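Local atomic coordinates of protein 1A (Cricket paralysis virus, PDB entry 6C3R), a protein that suppresses insect antiviral RNA silencing by inhibiting host AGO2 and recruiting a cellular ubiquitin ligase complex that promotes its degradation. Residues Glu78-Leu83 with Leu117-Gln122. Numbering follows the deposited sequence.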
ATOM      1  N   GLU A  78      18.263 -14.704 -11.505  1.00 37.52           N
ATOM      2  CA  GLU A  78      16.895 -14.547 -11.991  1.00 38.58           C
ATOM      3  C   GLU A  78      15.917 -14.770 -10.855  1.00 37.45           C
ATOM      4  O   GLU A  78      14.863 -14.135 -10.752  1.00 37.91           O
ATOM      5  CB  GLU A  78      16.626 -15.551 -13.120  1.00 40.74           C
ATOM      6  CG  GLU A  78      17.626 -15.465 -14.275  1.00 41.86           C
ATOM      7  CD  GLU A  78      17.569 -14.137 -15.002  1.00 42.59           C
ATOM      8  OE1 GLU A  78      18.641 -13.652 -15.398  1.00 43.04           O
ATOM      9  OE2 GLU A  78      16.460 -13.569 -15.165  1.00 43.95           O
ATOM     10  N   GLU A  79      16.271 -15.690  -9.989  1.00 37.21           N
ATOM     11  CA  GLU A  79      15.524 -15.887  -8.761  1.00 36.93           C
ATOM     12  C   GLU A  79      15.672 -14.716  -7.817  1.00 34.65           C
ATOM     13  O   GLU A  79      14.750 -14.375  -7.125  1.00 33.23           O
ATOM     14  CB  GLU A  79      15.969 -17.174  -8.089  1.00 38.01           C
ATOM     15  CG  GLU A  79      15.591 -18.396  -8.907  1.00 39.40           C
ATOM     16  CD  GLU A  79      14.091 -18.564  -9.022  1.00 40.18           C
ATOM     17  OE1 GLU A  79      13.599 -18.858 -10.132  1.00 42.16           O
ATOM     18  OE2 GLU A  79      13.396 -18.408  -8.000  1.00 41.35           O
ATOM     19  N   TRP A  80      16.849 -14.106  -7.800  1.00 34.44           N
ATOM     20  CA  TRP A  80      17.035 -12.869  -7.073  1.00 33.40           C
ATOM     21  C   TRP A  80      16.106 -11.792  -7.624  1.00 33.32           C
ATOM     22  O   TRP A  80      15.449 -11.092  -6.846  1.00 33.88           O
ATOM     23  CB  TRP A  80      18.472 -12.401  -7.161  1.00 32.90           C
ATOM     24  CG  TRP A  80      18.712 -11.118  -6.393  1.00 32.47           C
ATOM     25  CD1 TRP A  80      18.920 -10.994  -5.055  1.00 31.75           C
ATOM     26  CD2 TRP A  80      18.746  -9.794  -6.927  1.00 31.94           C
ATOM     27  NE1 TRP A  80      19.091  -9.681  -4.724  1.00 31.13           N
ATOM     28  CE2 TRP A  80      18.992  -8.923  -5.862  1.00 31.97           C
ATOM     29  CE3 TRP A  80      18.578  -9.264  -8.196  1.00 32.78           C
ATOM     30  CZ2 TRP A  80      19.091  -7.535  -6.036  1.00 32.80           C
ATOM     31  CZ3 TRP A  80      18.679  -7.886  -8.373  1.00 33.49           C
ATOM     32  CH2 TRP A  80      18.937  -7.040  -7.299  1.00 32.70           C
ATOM     33  N   LYS A  81      16.057 -11.656  -8.943  1.00 32.79           N
ATOM     34  CA  LYS A  81      15.191 -10.666  -9.557  1.00 33.04           C
ATOM     35  C   LYS A  81      13.737 -10.877  -9.257  1.00 32.56           C
ATOM     36  O   LYS A  81      13.009  -9.908  -9.070  1.00 32.10           O
ATOM     37  CB  LYS A  81      15.364 -10.643 -11.052  1.00 35.30           C
ATOM     38  CG  LYS A  81      16.569  -9.831 -11.499  1.00 36.76           C
ATOM     39  CD  LYS A  81      17.007 -10.232 -12.895  1.00 38.85           C
ATOM     40  CE  LYS A  81      15.926 -10.035 -13.939  1.00 40.41           C
ATOM     41  NZ  LYS A  81      16.282 -10.810 -15.164  1.00 43.27           N
ATOM     42  N   GLY A  82      13.302 -12.134  -9.231  1.00 32.62           N
ATOM     43  CA  GLY A  82      11.924 -12.444  -8.867  1.00 31.87           C
ATOM     44  C   GLY A  82      11.579 -11.969  -7.467  1.00 31.13           C
ATOM     45  O   GLY A  82      10.461 -11.544  -7.233  1.00 32.04           O
ATOM     46  N   LEU A  83      12.526 -12.041  -6.532  1.00 30.00           N
ATOM     47  CA  LEU A  83      12.319 -11.499  -5.187  1.00 29.67           C
ATOM     48  C   LEU A  83      12.143  -9.986  -5.236  1.00 29.45           C
ATOM     49  O   LEU A  83      11.261  -9.438  -4.614  1.00 30.07           O
ATOM     50  CB  LEU A  83      13.492 -11.817  -4.257  1.00 29.21           C
ATOM     51  CG  LEU A  83      13.758 -13.249  -3.790  1.00 29.04           C
ATOM     52  CD1 LEU A  83      15.136 -13.365  -3.169  1.00 28.60           C
ATOM     53  CD2 LEU A  83      12.692 -13.679  -2.807  1.00 29.37           C
ATOM     54  N   LEU A 117      26.966  -3.926 -12.273  1.00 38.50           N
ATOM     55  CA  LEU A 117      26.934  -2.479 -12.518  1.00 39.49           C
ATOM     56  C   LEU A 117      25.988  -2.058 -13.647  1.00 39.84           C
ATOM     57  O   LEU A 117      25.186  -1.148 -13.498  1.00 39.13           O
ATOM     58  CB  LEU A 117      28.347  -1.978 -12.822  1.00 40.43           C
ATOM     59  CG  LEU A 117      29.342  -2.093 -11.663  1.00 40.09           C
ATOM     60  CD1 LEU A 117      30.749  -1.915 -12.186  1.00 41.36           C
ATOM     61  CD2 LEU A 117      29.056  -1.079 -10.566  1.00 39.61           C
ATOM     62  N   ASP A 118      26.084  -2.733 -14.775  1.00 41.67           N
ATOM     63  CA  ASP A 118      25.215  -2.430 -15.902  1.00 43.49           C
ATOM     64  C   ASP A 118      23.760  -2.570 -15.494  1.00 41.95           C
ATOM     65  O   ASP A 118      22.957  -1.685 -15.776  1.00 42.57           O
ATOM     66  CB  ASP A 118      25.518  -3.332 -17.100  1.00 46.06           C
ATOM     67  CG  ASP A 118      26.854  -3.005 -17.757  1.00 50.06           C
ATOM     68  OD1 ASP A 118      27.274  -1.824 -17.722  1.00 53.45           O
ATOM     69  OD2 ASP A 118      27.492  -3.929 -18.321  1.00 52.75           O
ATOM     70  N   TRP A 119      23.439  -3.656 -14.794  1.00 40.42           N
ATOM     71  CA  TRP A 119      22.068  -3.901 -14.342  1.00 37.98           C
ATOM     72  C   TRP A 119      21.545  -2.772 -13.442  1.00 36.92           C
ATOM     73  O   TRP A 119      20.432  -2.323 -13.628  1.00 37.70           O
ATOM     74  CB  TRP A 119      21.963  -5.262 -13.645  1.00 36.49           C
ATOM     75  CG  TRP A 119      20.561  -5.674 -13.366  1.00 35.43           C
ATOM     76  CD1 TRP A 119      19.773  -6.462 -14.138  1.00 35.04           C
ATOM     77  CD2 TRP A 119      19.770  -5.310 -12.222  1.00 34.96           C
ATOM     78  NE1 TRP A 119      18.539  -6.609 -13.560  1.00 34.40           N
ATOM     79  CE2 TRP A 119      18.506  -5.911 -12.387  1.00 34.10           C
ATOM     80  CE3 TRP A 119      20.004  -4.512 -11.084  1.00 33.98           C
ATOM     81  CZ2 TRP A 119      17.493  -5.762 -11.461  1.00 34.20           C
ATOM     82  CZ3 TRP A 119      18.996  -4.361 -10.162  1.00 33.57           C
ATOM     83  CH2 TRP A 119      17.752  -4.979 -10.351  1.00 34.12           C
ATOM     84  N   PHE A 120      22.344  -2.327 -12.480  1.00 36.48           N
ATOM     85  CA  PHE A 120      21.940  -1.228 -11.582  1.00 37.40           C
ATOM     86  C   PHE A 120      21.822   0.128 -12.268  1.00 38.56           C
ATOM     87  O   PHE A 120      21.096   0.998 -11.809  1.00 36.75           O
ATOM     88  CB  PHE A 120      22.880  -1.111 -10.370  1.00 36.82           C
ATOM     89  CG  PHE A 120      22.579  -2.117  -9.320  1.00 35.83           C
ATOM     90  CD1 PHE A 120      21.474  -1.957  -8.504  1.00 35.66           C
ATOM     91  CD2 PHE A 120      23.345  -3.263  -9.197  1.00 35.25           C
ATOM     92  CE1 PHE A 120      21.156  -2.913  -7.561  1.00 35.00           C
ATOM     93  CE2 PHE A 120      23.036  -4.214  -8.258  1.00 34.79           C
ATOM     94  CZ  PHE A 120      21.942  -4.043  -7.441  1.00 35.05           C
ATOM     95  N   GLN A 121      22.571   0.288 -13.350  1.00 41.35           N
ATOM     96  CA  GLN A 121      22.487   1.469 -14.199  1.00 43.03           C
ATOM     97  C   GLN A 121      21.144   1.484 -14.984  1.00 43.80           C
ATOM     98  O   GLN A 121      20.508   2.542 -15.121  1.00 43.36           O
ATOM     99  CB  GLN A 121      23.719   1.505 -15.120  1.00 43.72           C
ATOM    100  CG  GLN A 121      24.018   2.864 -15.714  1.00 45.07           C
ATOM    101  CD  GLN A 121      24.517   3.859 -14.685  1.00 44.80           C
ATOM    102  OE1 GLN A 121      25.686   3.821 -14.292  1.00 43.61           O
ATOM    103  NE2 GLN A 121      23.639   4.787 -14.269  1.00 44.73           N
ATOM    104  N   GLN A 122      20.699   0.317 -15.458  1.00 44.44           N
ATOM    105  CA  GLN A 122      19.394   0.219 -16.092  1.00 46.25           C
ATOM    106  C   GLN A 122      18.240   0.350 -15.115  1.00 46.02           C
ATOM    107  O   GLN A 122      17.262   1.045 -15.403  1.00 47.73           O
ATOM    108  CB  GLN A 122      19.232  -1.065 -16.858  1.00 48.17           C
ATOM    109  CG  GLN A 122      17.869  -1.182 -17.565  1.00 52.94           C
ATOM    110  CD  GLN A 122      17.458   0.010 -18.460  1.00 55.61           C
ATOM    111  OE1 GLN A 122      18.301   0.782 -18.942  1.00 57.74           O
ATOM    112  NE2 GLN A 122      16.143   0.137 -18.701  1.00 56.67           N
TER
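Trp-80 and Trp-119 meet in a T-shaped (edge-to-face) pair. The six-membered ring of Trp-80 points its edge at one face of the six-membered ring of Trp-119, with their centroids 5.3 Å apart and the planes at 72°. Trp-80 CZ3 comes closest, 3.6 Å from Trp-119 CH2, and lies over the rim of that ring. Trp-80 CH2 also reaches Phe-120 CZ at 4.2 Å. Lys-81 passes the other end of the Trp-119 indole, with its CD 4.0 Å from Trp-119 NE1. Both indoles have CG anti to the backbone N, and both extend into the gap between the helices. The axes of the two segments, inclined by 25°, come no closer than 14.3 Å, so the large rings bridge the space. This is part of an aromatic core between helix 77-90 and helix 117-123, to which Phe-77 and Phe-112 also contribute. Phe-135 of helix 129-136 stacks on Trp-119. The Trp-80 NE1 is hydrogen-bonded to the Ile-66 carbonyl of helix 53-70, which helps fix the indole's rotation. Lys-81 bends at chi3 (60°), and its NZ forms a 2.8 Å salt bridge with Glu-78 OE2, from the syn side but tilted out of the carboxylate plane.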